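Local coordinates for protein CRISPR-associated endoribonuclease Cse3 (Thermus thermophilus, PDB 2Y8Y) that binds and cleaves CRISPR precursor RNA as an endoribonuclease, and keeps hold of the processed crRNA for antiviral defence, at residues L7-L12 with P60-V65; R140-E145 with E181-V186. One frame throughout, in Å; residues are numbered along the deposited sequence.

Contact 1: residues L7-L12 with P60-V65; sequences LTKLVL and PPVVLV
V11 turns CG1 anti to its backbone N (chi1 176°), onto the ring of P60, while L10 extends its second torsion (chi2 170°), which sends CD1 toward V65 CG2, 3.9 Å away. These are the two central strands of a ferredoxin-like antiparallel sheet: 7-12 and 62-65 run side by side, with 81-89 beyond the first and 49-52 beyond the second. Two reciprocal pairs of backbone bonds, T8 with V65 and L10 with V63, set the register; L10 N to V63 O is nearly linear at 175°. L12 N also bonds to P61 O, 3.0 Å, just ahead of strand 62-65.

L10, V63 and V65, with T8, share one face, and L12 CD1 reaches V63 CG2 at 4.0 Å. Helix 26-34 packs on this face through M29 and L33; the same helix carries Y27, the inferred transition-state stabiliser. On the other face, the extended K9 chain passes V62, CG to CG1 at 3.8 Å, and its amino end makes a cation-pi contact with F84. V11 CG1 and P60 CG are only 3.5 Å apart, a tight fit for two carbons. At the opposite end T8 OG1 is held by W73 NE1 and by a water at 2.8 Å, which also donates to V65 O, so this carbonyl takes both that water and T8 N.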
ATOM      1  N   LEU A   7      -7.650   3.498  -9.074  1.00 14.46           N
ATOM      2  CA  LEU A   7      -6.834   4.395  -8.285  1.00 14.51           C
ATOM      3  C   LEU A   7      -7.576   5.698  -8.062  1.00 13.66           C
ATOM      4  O   LEU A   7      -7.999   6.338  -9.021  1.00 14.38           O
ATOM      5  CB  LEU A   7      -5.516   4.693  -8.996  1.00 19.06           C
ATOM      6  CG  LEU A   7      -4.671   3.455  -9.248  1.00 33.17           C
ATOM      7  CD1 LEU A   7      -3.305   3.821  -9.813  1.00 38.55           C
ATOM      8  CD2 LEU A   7      -4.549   2.682  -7.946  1.00 33.96           C
ATOM      9  N   THR A   8      -7.743   6.086  -6.802  1.00 12.47           N
ATOM     10  CA  THR A   8      -8.345   7.372  -6.470  1.00 13.88           C
ATOM     11  C   THR A   8      -7.348   8.207  -5.698  1.00 14.74           C
ATOM     12  O   THR A   8      -6.787   7.751  -4.712  1.00 14.42           O
ATOM     13  CB  THR A   8      -9.592   7.207  -5.578  1.00 14.88           C
ATOM     14  OG1 THR A   8     -10.513   6.304  -6.205  1.00 14.47           O
ATOM     15  CG2 THR A   8     -10.278   8.554  -5.326  1.00 15.30           C
ATOM     16  N   LYS A   9      -7.132   9.437  -6.153  1.00 15.39           N
ATOM     17  CA  LYS A   9      -6.366  10.401  -5.386  1.00 16.81           C
ATOM     18  C   LYS A   9      -7.325  11.274  -4.595  1.00 16.53           C
ATOM     19  O   LYS A   9      -8.206  11.925  -5.174  1.00 17.42           O
ATOM     20  CB  LYS A   9      -5.524  11.274  -6.315  1.00 20.62           C
ATOM     21  CG  LYS A   9      -4.738  12.363  -5.608  1.00 25.57           C
ATOM     22  CD  LYS A   9      -3.851  13.102  -6.597  1.00 31.03           C
ATOM     23  CE  LYS A   9      -3.403  14.444  -6.052  1.00 38.90           C
ATOM     24  NZ  LYS A   9      -2.741  15.253  -7.113  1.00 45.42           N
ATOM     25  N   LEU A  10      -7.168  11.280  -3.276  1.00 15.82           N
ATOM     26  CA  LEU A  10      -7.920  12.190  -2.418  1.00 18.67           C
ATOM     27  C   LEU A  10      -6.980  13.241  -1.849  1.00 18.95           C
ATOM     28  O   LEU A  10      -5.936  12.909  -1.292  1.00 18.67           O
ATOM     29  CB  LEU A  10      -8.583  11.437  -1.260  1.00 16.72           C
ATOM     30  CG  LEU A  10      -9.429  10.206  -1.580  1.00 17.85           C
ATOM     31  CD1 LEU A  10      -9.784   9.456  -0.305  1.00 21.49           C
ATOM     32  CD2 LEU A  10     -10.697  10.573  -2.346  1.00 18.93           C
ATOM     33  N   VAL A  11      -7.332  14.513  -2.001  1.00 19.41           N
ATOM     34  CA  VAL A  11      -6.582  15.570  -1.339  1.00 23.20           C
ATOM     35  C   VAL A  11      -7.400  16.033  -0.145  1.00 22.96           C
ATOM     36  O   VAL A  11      -8.415  16.703  -0.294  1.00 21.83           O
ATOM     37  CB  VAL A  11      -6.269  16.738  -2.284  1.00 21.90           C
ATOM     38  CG1 VAL A  11      -5.577  17.850  -1.526  1.00 27.21           C
ATOM     39  CG2 VAL A  11      -5.398  16.264  -3.433  1.00 23.44           C
ATOM     40  N   LEU A  12      -6.975  15.642   1.049  1.00 23.40           N
ATOM     41  CA  LEU A  12      -7.769  15.923   2.238  1.00 24.36           C
ATOM     42  C   LEU A  12      -7.716  17.389   2.670  1.00 27.06           C
ATOM     43  O   LEU A  12      -6.715  18.078   2.477  1.00 28.78           O
ATOM     44  CB  LEU A  12      -7.400  14.984   3.390  1.00 27.73           C
ATOM     45  CG  LEU A  12      -8.186  13.663   3.456  1.00 27.20           C
ATOM     46  CD1 LEU A  12      -8.069  12.864   2.166  1.00 23.86           C
ATOM     47  CD2 LEU A  12      -7.745  12.826   4.644  1.00 26.14           C
ATOM     48  N   PRO A  60      -1.580  20.289   0.491  1.00 37.99           N
ATOM     49  CA  PRO A  60      -2.353  19.523   1.477  1.00 34.72           C
ATOM     50  C   PRO A  60      -2.111  18.018   1.352  1.00 31.07           C
ATOM     51  O   PRO A  60      -1.608  17.566   0.320  1.00 30.76           O
ATOM     52  CB  PRO A  60      -3.812  19.876   1.138  1.00 36.06           C
ATOM     53  CG  PRO A  60      -3.766  20.503  -0.227  1.00 34.99           C
ATOM     54  CD  PRO A  60      -2.439  21.174  -0.309  1.00 37.05           C
ATOM     55  N   PRO A  61      -2.465  17.251   2.398  1.00 27.07           N
ATOM     56  CA  PRO A  61      -2.229  15.804   2.456  1.00 28.17           C
ATOM     57  C   PRO A  61      -2.881  15.054   1.298  1.00 24.20           C
ATOM     58  O   PRO A  61      -4.032  15.336   0.946  1.00 25.72           O
ATOM     59  CB  PRO A  61      -2.897  15.391   3.773  1.00 29.46           C
ATOM     60  CG  PRO A  61      -2.996  16.637   4.572  1.00 32.28           C
ATOM     61  CD  PRO A  61      -3.188  17.739   3.583  1.00 30.69           C
ATOM     62  N   VAL A  62      -2.144  14.109   0.724  1.00 21.29           N
ATOM     63  CA  VAL A  62      -2.643  13.278  -0.359  1.00 18.55           C
ATOM     64  C   VAL A  62      -2.774  11.820   0.066  1.00 18.20           C
ATOM     65  O   VAL A  62      -1.820  11.216   0.560  1.00 18.40           O
ATOM     66  CB  VAL A  62      -1.731  13.348  -1.593  1.00 20.38           C
ATOM     67  CG1 VAL A  62      -2.260  12.449  -2.671  1.00 23.93           C
ATOM     68  CG2 VAL A  62      -1.634  14.789  -2.103  1.00 24.49           C
ATOM     69  N   VAL A  63      -3.953  11.246  -0.140  1.00 16.55           N
ATOM     70  CA  VAL A  63      -4.153   9.823   0.104  1.00 15.56           C
ATOM     71  C   VAL A  63      -4.433   9.141  -1.221  1.00 14.76           C
ATOM     72  O   VAL A  63      -5.348   9.532  -1.948  1.00 16.23           O
ATOM     73  CB  VAL A  63      -5.321   9.563   1.068  1.00 17.60           C
ATOM     74  CG1 VAL A  63      -5.577   8.067   1.242  1.00 18.05           C
ATOM     75  CG2 VAL A  63      -5.049  10.221   2.402  1.00 19.53           C
ATOM     76  N   LEU A  64      -3.636   8.130  -1.543  1.00 13.05           N
ATOM     77  CA  LEU A  64      -3.857   7.314  -2.730  1.00 14.62           C
ATOM     78  C   LEU A  64      -4.567   6.037  -2.325  1.00 11.99           C
ATOM     79  O   LEU A  64      -4.103   5.320  -1.434  1.00 13.59           O
ATOM     80  CB  LEU A  64      -2.530   6.975  -3.412  1.00 16.23           C
ATOM     81  CG  LEU A  64      -1.827   8.120  -4.146  1.00 28.91           C
ATOM     82  CD1 LEU A  64      -1.705   9.333  -3.266  1.00 44.30           C
ATOM     83  CD2 LEU A  64      -0.459   7.687  -4.641  1.00 28.45           C
ATOM     84  N   VAL A  65      -5.696   5.752  -2.967  1.00 11.75           N
ATOM     85  CA  VAL A  65      -6.498   4.585  -2.618  1.00 11.85           C
ATOM     86  C   VAL A  65      -6.610   3.664  -3.806  1.00 10.88           C
ATOM     87  O   VAL A  65      -7.010   4.092  -4.887  1.00 12.10           O
ATOM     88  CB  VAL A  65      -7.937   4.979  -2.224  1.00 12.68           C
ATOM     89  CG1 VAL A  65      -8.704   3.750  -1.740  1.00 12.01           C
ATOM     90  CG2 VAL A  65      -7.929   6.083  -1.175  1.00 14.47           C
TER
HETATM   91  O   HOH W   1      -9.924   3.597  -5.637  1.00 13.40           O

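Contact 2: residues R140-E145 with E181-V186; sequences RLLEGE and EGRLEV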
ATOM      1  N   ARG A 140      11.361  -8.733  -9.128  1.00  8.88           N
ATOM      2  CA  ARG A 140      12.716  -8.820  -8.571  1.00 10.43           C
ATOM      3  C   ARG A 140      13.301  -7.420  -8.541  1.00 12.37           C
ATOM      4  O   ARG A 140      13.185  -6.690  -9.513  1.00 12.04           O
ATOM      5  CB  ARG A 140      13.607  -9.746  -9.417  1.00 11.81           C
ATOM      6  CG  ARG A 140      14.954 -10.090  -8.763  1.00 14.53           C
ATOM      7  CD  ARG A 140      15.777 -11.080  -9.596  1.00 20.91           C
ATOM      8  NE  ARG A 140      15.030 -12.290  -9.945  1.00 20.48           N
ATOM      9  CZ  ARG A 140      14.815 -12.696 -11.192  1.00 17.55           C
ATOM     10  NH1 ARG A 140      15.295 -11.983 -12.200  1.00 22.64           N
ATOM     11  NH2 ARG A 140      14.123 -13.800 -11.428  1.00 17.68           N
ATOM     12  N   LEU A 141      13.949  -7.032  -7.444  1.00 13.06           N
ATOM     13  CA  LEU A 141      14.652  -5.748  -7.459  1.00 15.68           C
ATOM     14  C   LEU A 141      15.715  -5.709  -8.551  1.00 16.61           C
ATOM     15  O   LEU A 141      16.369  -6.718  -8.841  1.00 20.45           O
ATOM     16  CB  LEU A 141      15.345  -5.493  -6.126  1.00 20.10           C
ATOM     17  CG  LEU A 141      14.550  -4.974  -4.952  1.00 19.72           C
ATOM     18  CD1 LEU A 141      15.515  -4.706  -3.790  1.00 16.02           C
ATOM     19  CD2 LEU A 141      13.805  -3.715  -5.349  1.00 17.21           C
ATOM     20  N   LEU A 142      15.914  -4.542  -9.150  1.00 17.03           N
ATOM     21  CA  LEU A 142      17.024  -4.358 -10.077  1.00 17.40           C
ATOM     22  C   LEU A 142      18.296  -4.149  -9.266  1.00 18.28           C
ATOM     23  O   LEU A 142      18.234  -3.704  -8.124  1.00 20.31           O
ATOM     24  CB  LEU A 142      16.794  -3.142 -10.973  1.00 24.63           C
ATOM     25  CG  LEU A 142      15.662  -3.246 -11.996  1.00 27.04           C
ATOM     26  CD1 LEU A 142      15.749  -2.120 -13.013  1.00 30.63           C
ATOM     27  CD2 LEU A 142      15.710  -4.592 -12.689  1.00 31.40           C
ATOM     28  N   GLU A 143      19.447  -4.462  -9.844  1.00 22.87           N
ATOM     29  CA  GLU A 143      20.692  -4.249  -9.114  1.00 36.19           C
ATOM     30  C   GLU A 143      21.609  -3.205  -9.738  1.00 43.60           C
ATOM     31  O   GLU A 143      21.363  -2.711 -10.837  1.00 47.72           O
ATOM     32  CB  GLU A 143      21.437  -5.569  -8.889  1.00 48.04           C
ATOM     33  CG  GLU A 143      20.970  -6.312  -7.645  1.00 57.68           C
ATOM     34  CD  GLU A 143      21.727  -7.604  -7.405  1.00 66.54           C
ATOM     35  OE1 GLU A 143      22.756  -7.827  -8.076  1.00 67.75           O
ATOM     36  OE2 GLU A 143      21.289  -8.399  -6.543  1.00 69.03           O
ATOM     37  N   GLY A 144      22.660  -2.865  -8.998  1.00 49.62           N
ATOM     38  CA  GLY A 144      23.697  -1.969  -9.473  1.00 50.11           C
ATOM     39  C   GLY A 144      25.033  -2.433  -8.930  1.00 55.42           C
ATOM     40  O   GLY A 144      25.088  -3.373  -8.138  1.00 54.51           O
ATOM     41  N   GLU A 145      26.111  -1.778  -9.348  1.00 61.81           N
ATOM     42  CA  GLU A 145      27.442  -2.143  -8.873  1.00 63.34           C
ATOM     43  C   GLU A 145      27.560  -1.988  -7.362  1.00 63.19           C
ATOM     44  O   GLU A 145      28.388  -2.645  -6.729  1.00 62.68           O
ATOM     45  CB  GLU A 145      28.525  -1.308  -9.563  1.00 64.70           C
ATOM     46  CG  GLU A 145      28.637  -1.532 -11.057  1.00 69.38           C
ATOM     47  CD  GLU A 145      27.551  -0.819 -11.829  1.00 73.02           C
ATOM     48  OE1 GLU A 145      26.999   0.170 -11.301  1.00 72.14           O
ATOM     49  OE2 GLU A 145      27.243  -1.249 -12.958  1.00 76.28           O
ATOM     50  N   GLU A 181      11.489   2.901  -1.887  1.00 11.35           N
ATOM     51  CA  GLU A 181      11.356   3.338  -3.280  1.00 11.52           C
ATOM     52  C   GLU A 181      12.513   2.761  -4.067  1.00 15.85           C
ATOM     53  O   GLU A 181      13.640   2.726  -3.577  1.00 16.25           O
ATOM     54  CB  GLU A 181      11.402   4.859  -3.361  1.00 15.77           C
ATOM     55  CG  GLU A 181      11.118   5.395  -4.736  1.00 25.96           C
ATOM     56  CD  GLU A 181      10.964   6.897  -4.739  1.00 32.64           C
ATOM     57  OE1 GLU A 181      11.975   7.593  -4.524  1.00 35.35           O
ATOM     58  OE2 GLU A 181       9.829   7.372  -4.948  1.00 44.24           O
ATOM     59  N   GLY A 182      12.266   2.298  -5.282  1.00 12.33           N
ATOM     60  CA  GLY A 182      13.351   1.758  -6.069  1.00 14.44           C
ATOM     61  C   GLY A 182      12.920   1.371  -7.465  1.00 10.75           C
ATOM     62  O   GLY A 182      11.950   1.906  -8.002  1.00 13.84           O
ATOM     63  N   ARG A 183      13.677   0.452  -8.046  1.00 12.13           N
ATOM     64  CA  ARG A 183      13.373  -0.048  -9.385  1.00 12.81           C
ATOM     65  C   ARG A 183      13.366  -1.567  -9.347  1.00 12.38           C
ATOM     66  O   ARG A 183      14.198  -2.207  -8.698  1.00 13.10           O
ATOM     67  CB  ARG A 183      14.391   0.467 -10.409  1.00 14.16           C
ATOM     68  CG  ARG A 183      14.342   1.963 -10.617  1.00 19.78           C
ATOM     69  CD  ARG A 183      15.364   2.421 -11.651  1.00 32.31           C
ATOM     70  NE  ARG A 183      15.057   1.957 -13.008  1.00 42.23           N
ATOM     71  CZ  ARG A 183      15.875   1.210 -13.747  1.00 56.92           C
ATOM     72  NH1 ARG A 183      17.049   0.834 -13.263  1.00 63.58           N
ATOM     73  NH2 ARG A 183      15.519   0.841 -14.967  1.00 58.49           N
ATOM     74  N   LEU A 184      12.401  -2.141 -10.039  1.00 10.46           N
ATOM     75  CA  LEU A 184      12.254  -3.586 -10.083  1.00 10.88           C
ATOM     76  C   LEU A 184      11.965  -4.059 -11.499  1.00 11.42           C
ATOM     77  O   LEU A 184      11.777  -3.254 -12.419  1.00 11.44           O
ATOM     78  CB  LEU A 184      11.183  -4.062  -9.097  1.00 11.07           C
ATOM     79  CG  LEU A 184       9.768  -3.482  -9.232  1.00  9.70           C
ATOM     80  CD1 LEU A 184       9.093  -3.943 -10.520  1.00 12.20           C
ATOM     81  CD2 LEU A 184       8.917  -3.876  -8.033  1.00 12.04           C
ATOM     82  N   GLU A 185      11.960  -5.372 -11.681  1.00  9.70           N
ATOM     83  CA  GLU A 185      11.512  -5.949 -12.942  1.00 10.37           C
ATOM     84  C   GLU A 185      10.430  -6.988 -12.696  1.00 10.62           C
ATOM     85  O   GLU A 185      10.378  -7.620 -11.630  1.00 11.08           O
ATOM     86  CB  GLU A 185      12.675  -6.550 -13.734  1.00 14.49           C
ATOM     87  CG  GLU A 185      13.394  -7.681 -13.035  1.00 13.99           C
ATOM     88  CD  GLU A 185      14.435  -8.342 -13.927  1.00 30.36           C
ATOM     89  OE1 GLU A 185      14.269  -8.314 -15.165  1.00 29.70           O
ATOM     90  OE2 GLU A 185      15.408  -8.898 -13.387  1.00 33.62           O
ATOM     91  N   VAL A 186       9.570  -7.160 -13.692  1.00  9.23           N
ATOM     92  CA  VAL A 186       8.558  -8.205 -13.694  1.00  8.50           C
ATOM     93  C   VAL A 186       9.219  -9.523 -14.076  1.00  8.40           C
ATOM     94  O   VAL A 186       9.934  -9.607 -15.079  1.00 11.34           O
ATOM     95  CB  VAL A 186       7.471  -7.880 -14.723  1.00  9.39           C
ATOM     96  CG1 VAL A 186       6.440  -9.017 -14.817  1.00 10.28           C
ATOM     97  CG2 VAL A 186       6.822  -6.565 -14.376  1.00 11.80           C
TER
HETATM   98  O   HOH W   2      17.075  -7.891 -11.108  1.00 33.35           O
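R183 meets L142 twice. Its carbonyl O accepts L142 N at 2.9 Å, with the donor tilted 30° from the carbonyl plane, and its guanidinium lies against the leucine: L142 CD1 sits over one face, offset toward the rim, 3.2 Å from R183 NH1. W149 makes a cation-pi contact with the same guanidinium. At L184 the strands come close, CA to CA 4.2 Å from L141, and L184 CB is 3.3 Å from R140 O; the two leucine side chains diverge from the pair, yet both reach L134 of helix 123-136 and F101. E185 closes an antiparallel hydrogen-bonded pair with R140, its N giving to R140 O at 2.8 Å and its O taking R140 N. Its CG stands between backbone N and carbonyl carbon (chi1 61°), beside L142 CD2. R140 and E185 then run side by side, their flat ends 88° apart, with NH1 and OE2 3.3 Å apart in a salt bridge whose hydrogen bond is weak. A water donates to both E185 OE2 and L141 O. The pairing of these strands in the second sheet thus rests on three backbone bonds, while the long charge pair, with R140 exposed to solvent, is probably damped.

Overall arrangement
From the N terminus, strand 5-12 enters the first sheet, the chain runs through helices 17-24, 26-34 and 38-42 and strand 49-52, and contact 1 closes that loop when 60-65 returns beside 7-12. The chain then adds strand 81-89 and moves on to the second sheet with 98-110. After helix 123-136, residues 140-145 open contact 2; strands 147-148 and 150-160 follow, and 181-186 closes it, a loop in which no helix is modelled. The two loops are in series, neither nested nor crossing. The contacts do not touch, their centres about 27 Å apart: contact 1 joins central strands of one sheet, contact 2 ties a broken strand to the long strand 173-186 of the other.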